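Local coordinates for zinc transport protein ZntB (PDB 3CK6), which transports zinc ions across the bacterial inner membrane, probably as a zinc-proton symporter, and assembles its cytoplasmic domain into a funnel-shaped homopentamer, at the interface of chains A and B. Residues are numbered along the deposited sequence; one frame, centred on the assembly and turned at random. Chains: chain A/B, Putative membrane transport protein.

Contact 1: the interface of chains A and B. Residues chain A 242, 246; chain B 171, 173-174, 240, 244.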
# COMPACT_ATOMS: atom_id res chain seq x y z
N HIS A 242 -14.77 21.37 -18.11
CA HIS A 242 -14.82 21.11 -19.54
C HIS A 242 -15.93 21.92 -20.21
O HIS A 242 -15.71 22.53 -21.26
CB HIS A 242 -14.99 19.61 -19.83
CG HIS A 242 -15.05 19.28 -21.29
ND1 HIS A 242 -13.94 19.32 -22.11
CD2 HIS A 242 -16.09 18.91 -22.08
CE1 HIS A 242 -14.29 19.00 -23.34
NE2 HIS A 242 -15.59 18.74 -23.35
N GLU A 246 -15.55 24.93 -22.97
CA GLU A 246 -16.13 24.61 -24.29
C GLU A 246 -17.28 25.55 -24.70
O GLU A 246 -17.56 25.68 -25.90
CB GLU A 246 -16.59 23.15 -24.36
CG GLU A 246 -15.47 22.10 -24.30
CD GLU A 246 -14.63 22.02 -25.57
OE1 GLU A 246 -15.20 21.90 -26.68
OE2 GLU A 246 -13.38 22.07 -25.46
N TYR B 171 -15.55 14.02 -27.98
CA TYR B 171 -15.23 14.36 -26.60
C TYR B 171 -16.22 13.69 -25.65
O TYR B 171 -16.96 14.36 -24.93
CB TYR B 171 -15.24 15.88 -26.38
CG TYR B 171 -14.06 16.67 -26.94
CD1 TYR B 171 -13.26 16.19 -27.97
CD2 TYR B 171 -13.79 17.95 -26.44
CE1 TYR B 171 -12.19 16.96 -28.49
CE2 TYR B 171 -12.74 18.72 -26.95
CZ TYR B 171 -11.95 18.22 -27.96
OH TYR B 171 -10.91 18.99 -28.43
N HIS B 173 -15.34 11.73 -23.18
CA HIS B 173 -14.42 11.27 -22.14
C HIS B 173 -15.05 11.27 -20.75
O HIS B 173 -14.67 10.47 -19.91
CB HIS B 173 -13.12 12.11 -22.14
CG HIS B 173 -13.34 13.58 -22.32
ND1 HIS B 173 -13.40 14.46 -21.26
CD2 HIS B 173 -13.54 14.32 -23.43
CE1 HIS B 173 -13.61 15.68 -21.71
NE2 HIS B 173 -13.70 15.63 -23.03
N ILE B 174 -15.98 12.18 -20.51
CA ILE B 174 -16.64 12.25 -19.22
C ILE B 174 -17.60 11.09 -19.03
O ILE B 174 -17.60 10.47 -17.96
CB ILE B 174 -17.28 13.64 -18.96
CG1 ILE B 174 -16.18 14.64 -18.56
CG2 ILE B 174 -18.33 13.58 -17.86
CD1 ILE B 174 -16.51 16.07 -18.91
N ILE B 240 -6.73 17.80 -24.36
CA ILE B 240 -7.73 18.84 -24.62
C ILE B 240 -7.33 20.17 -23.98
O ILE B 240 -7.28 21.21 -24.65
CB ILE B 240 -9.14 18.42 -24.13
CG1 ILE B 240 -9.62 17.19 -24.90
CG2 ILE B 240 -10.14 19.57 -24.30
CD1 ILE B 240 -10.80 16.50 -24.25
N ARG B 244 -6.42 23.71 -25.77
CA ARG B 244 -7.17 24.94 -25.48
C ARG B 244 -6.29 26.18 -25.31
O ARG B 244 -6.67 27.27 -25.72
CB ARG B 244 -8.02 24.78 -24.21
CG ARG B 244 -9.27 23.92 -24.37
CD ARG B 244 -10.19 24.11 -23.18
NE ARG B 244 -11.03 22.93 -22.93
CZ ARG B 244 -10.93 22.14 -21.86
NH1 ARG B 244 -10.04 22.38 -20.90
NH2 ARG B 244 -11.73 21.09 -21.74
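A:His242 of helix 209-246 lies against B:Tyr171, B:His173 and B:Arg244, joining two subunits of the pentamer of ZntB, a CorA-family metal ion transporter. The end of this helix meets the end of chain B helix 209-244 and the start of chain B helix 173-199 with the loop before it. Ring contacts come first. The imidazoles of A:His242 and B:His173 meet edge to face, with planes 88° apart and centroids 4.6 Å apart; the B:His173 edge bearing NE2 and CE1 points at one face of the A:His242 ring. CG of A:Glu246 lies over the rim of the opposite face. CG of A:His242 is anti to the backbone N (chi1 -180°), which places the ring between these two neighbours. At its edge, in plane, CD2 of B:Tyr171 approaches CE1 of A:His242 to 3.3 Å.

Two polar contacts involve B:Arg244. Its guanidinium NH2 gives a weak, bent hydrogen bond to ND1 of A:His242, with 120° at the hydrogen. NE of B:Arg244 forms a salt bridge with carboxylate OE2 of A:Glu246 at 3.6 Å. ND1 and OE2 both lie at the guanidinium edge, in its plane, and CG2 of B:Ile240, in the same chain, lies over the rim of one face.

Aliphatic packing adds CD1 of B:Ile174, 4.0 Å from CB of A:His242.

Contact 2: the interface of chains A and B. Residues chain A 214, 217; chain B 56, 59, 68, 70, 72, 78.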
# COMPACT_ATOMS: atom_id res chain seq x y z
N PHE A 214 -20.62 -10.44 8.52
CA PHE A 214 -21.58 -9.58 7.78
C PHE A 214 -21.45 -8.09 8.16
O PHE A 214 -21.48 -7.24 7.29
CB PHE A 214 -23.05 -10.01 7.98
CG PHE A 214 -23.36 -11.45 7.63
CD1 PHE A 214 -22.74 -12.10 6.56
CD2 PHE A 214 -24.34 -12.14 8.35
CE1 PHE A 214 -23.07 -13.44 6.24
CE2 PHE A 214 -24.66 -13.47 8.04
CZ PHE A 214 -24.02 -14.12 6.99
N ASN A 217 -18.47 -6.73 6.59
CA ASN A 217 -18.73 -6.59 5.17
C ASN A 217 -19.53 -5.30 4.88
O ASN A 217 -19.24 -4.61 3.91
CB ASN A 217 -19.44 -7.83 4.62
CG ASN A 217 -19.46 -7.85 3.10
OD1 ASN A 217 -18.43 -7.66 2.44
ND2 ASN A 217 -20.62 -8.15 2.53
N THR B 56 -28.35 -15.34 8.06
CA THR B 56 -27.74 -15.45 6.73
C THR B 56 -28.75 -15.12 5.62
O THR B 56 -28.39 -14.48 4.63
CB THR B 56 -26.88 -16.76 6.52
OG1 THR B 56 -27.30 -17.49 5.35
CG2 THR B 56 -26.94 -17.65 7.72
N HIS B 59 -28.72 -11.40 5.25
CA HIS B 59 -27.62 -10.86 4.44
C HIS B 59 -27.85 -11.16 2.96
O HIS B 59 -27.60 -10.32 2.08
CB HIS B 59 -26.24 -11.35 4.91
CG HIS B 59 -25.11 -10.42 4.56
ND1 HIS B 59 -24.10 -10.77 3.69
CD2 HIS B 59 -24.84 -9.15 4.96
CE1 HIS B 59 -23.25 -9.76 3.57
NE2 HIS B 59 -23.67 -8.77 4.34
N SER B 68 -18.38 -10.29 -2.43
CA SER B 68 -17.73 -10.80 -1.23
C SER B 68 -17.92 -12.29 -1.10
O SER B 68 -18.85 -12.86 -1.70
CB SER B 68 -18.27 -10.09 0.03
OG SER B 68 -19.68 -10.03 -0.01
N HIS B 70 -18.24 -15.32 1.93
CA HIS B 70 -18.50 -15.56 3.36
C HIS B 70 -18.49 -17.05 3.66
O HIS B 70 -19.44 -17.74 3.28
CB HIS B 70 -19.87 -14.96 3.74
CG HIS B 70 -20.03 -13.52 3.35
ND1 HIS B 70 -19.90 -12.49 4.26
CD2 HIS B 70 -20.26 -12.94 2.15
CE1 HIS B 70 -20.05 -11.33 3.62
NE2 HIS B 70 -20.28 -11.58 2.34
N LEU B 72 -19.39 -20.13 5.83
CA LEU B 72 -20.45 -20.31 6.79
C LEU B 72 -20.18 -21.67 7.43
O LEU B 72 -19.04 -22.12 7.44
CB LEU B 72 -21.81 -20.19 6.12
CG LEU B 72 -22.06 -18.83 5.43
CD1 LEU B 72 -23.25 -18.94 4.52
CD2 LEU B 72 -22.28 -17.74 6.48
N MSE B 78 -21.49 -18.23 1.33
CA MSE B 78 -22.22 -17.30 0.49
C MSE B 78 -21.21 -16.56 -0.36
O MSE B 78 -20.14 -16.16 0.13
CB MSE B 78 -23.03 -16.31 1.34
CG MSE B 78 -23.84 -15.29 0.53
SE MSE B 78 -24.72 -13.96 1.65
CE MSE B 78 -25.44 -15.17 3.01
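A:Phe214, on helix 209-246, reaches into a site on the neighbouring subunit of the ZntB pentamer formed by helix 54-60, strand 68-71 and nearby residues, and stacks there on B:His59. CB of A:Phe214 already touches the imidazole, lying 3.6 Å from CD2 of B:His59. With CG anti to the carbonyl carbon (chi1 -55°), the phenyl ring lies nearly parallel to the imidazole, face to face: the planes differ by 13° and the centroids are 4.3 Å apart. The overlap is displaced, since CD1 of A:Phe214 sits over the rim of the imidazole, 3.4 Å from ND1 of B:His59, whereas CB of B:His59 lies over the centre of the phenyl ring as a CH-pi contact. CE1 and CD1 turn toward B:His70, whose ND1 is in the phenyl plane at its edge; these two rings meet edge to face at 55°. CE2 packs on CA of B:Thr56. At the tip, CZ meets CA and CB of B:Thr56 and the CD2 methyl of B:Leu72.

One turn along the same helix, A:Asn217 sets its amide nearly perpendicular to the B:His70 ring. Its ND2 is at the edge of the B:His59 ring, in plane, and donates a weak hydrogen bond to the hydroxyl OG of B:Ser68. That hydroxyl is also held within chain B, where OG of B:Ser68 hydrogen-bonds to imidazole NE2 of B:His70 at 2.9 Å.

Contact 3: the interface of chains A and B. Residues chain A 218, 221; chain B 59, 64-65.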
# COMPACT_ATOMS: atom_id res chain seq x y z
N ASN A 218 -20.50 -4.98 5.73
CA ASN A 218 -21.30 -3.74 5.56
C ASN A 218 -20.47 -2.48 5.74
O ASN A 218 -20.63 -1.52 4.99
CB ASN A 218 -22.49 -3.75 6.52
CG ASN A 218 -23.60 -4.66 6.05
OD1 ASN A 218 -23.88 -4.73 4.86
ND2 ASN A 218 -24.26 -5.35 6.99
N ARG A 221 -18.27 -2.10 2.71
CA ARG A 221 -19.12 -1.56 1.64
C ARG A 221 -19.31 -0.06 1.75
O ARG A 221 -19.18 0.66 0.77
CB ARG A 221 -20.51 -2.25 1.64
CG ARG A 221 -21.46 -1.67 0.58
CD ARG A 221 -22.82 -2.39 0.58
NE ARG A 221 -23.36 -2.54 1.94
CZ ARG A 221 -23.86 -1.54 2.66
NH1 ARG A 221 -24.31 -1.79 3.89
NH2 ARG A 221 -23.93 -0.30 2.17
N HIS B 59 -28.72 -11.40 5.25
CA HIS B 59 -27.62 -10.86 4.44
C HIS B 59 -27.85 -11.16 2.96
O HIS B 59 -27.60 -10.32 2.08
CB HIS B 59 -26.24 -11.35 4.91
CG HIS B 59 -25.11 -10.42 4.56
ND1 HIS B 59 -24.10 -10.77 3.69
CD2 HIS B 59 -24.84 -9.15 4.96
CE1 HIS B 59 -23.25 -9.76 3.57
NE2 HIS B 59 -23.67 -8.77 4.34
N GLU B 64 -28.70 -3.60 0.21
CA GLU B 64 -27.36 -3.18 -0.20
C GLU B 64 -26.40 -4.35 -0.10
O GLU B 64 -26.53 -5.17 0.80
CB GLU B 64 -26.85 -2.04 0.69
CG GLU B 64 -27.83 -0.86 0.92
CD GLU B 64 -28.02 0.04 -0.32
OE1 GLU B 64 -29.05 0.76 -0.40
OE2 GLU B 64 -27.14 0.05 -1.21
N SER B 65 -25.44 -4.42 -1.02
CA SER B 65 -24.41 -5.46 -0.98
C SER B 65 -23.16 -5.05 -1.73
O SER B 65 -23.17 -4.08 -2.53
CB SER B 65 -24.91 -6.76 -1.62
OG SER B 65 -25.39 -6.50 -2.93
O HOH W 1 -26.22 -5.16 3.69
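A:Arg221 lies across B:Glu64 and B:Ser65, where helix 209-246 of one subunit of this CorA-family ZntB pentamer borders a loop of the next. The arginine starts extended, with CG anti to the backbone N, and then bends at chi3 (47°). This bend brings CD of A:Arg221 against the backbone of B:Ser65, 3.5 Å from carbonyl carbon C of B:Ser65, and lays the guanidinium over the side chain of B:Glu64. CB of B:Glu64 sits above the centre of that flat group, 3.6 Å from CZ of A:Arg221, making this a methylene-on-face contact. The carboxylate is farther off: OE2 of B:Glu64 is 4.7 Å from NH2 of A:Arg221, so any attraction between the charges would act without direct contact.

Within chain A, A:Asn218 should limit rotation of the guanidinium. NH1 of A:Arg221 donates a nearly straight hydrogen bond to amide OD1 of A:Asn218, 3.1 Å long with 170° at the hydrogen. The acceptor lies in the guanidinium plane, but the donor stands above the amide's carbonyl plane. OD1 of A:Asn218 is also 2.7 Å from the oxygen of water 1, which links the subunits by reaching backbone O of B:Glu64 as well.

Helix 209-246 of chain A contributes to every contact, meeting chain B near the helix start in contacts 2 and 3 and near its C-terminal end in contact 1. Chain B answers with helix 209-244 and residues 171-174 in contact 1, and with helix 54-60 and the 64-72 region in contacts 2 and 3. Contacts 2 and 3, about 9 Å between the centres of their C-alpha atoms, share B:His59. Contact 1 lies about 43 Å from contact 2 and 36 Å from contact 3, between the same centres. Two well-separated regions of one helix therefore engage the adjacent subunit, which should restrict its tilt.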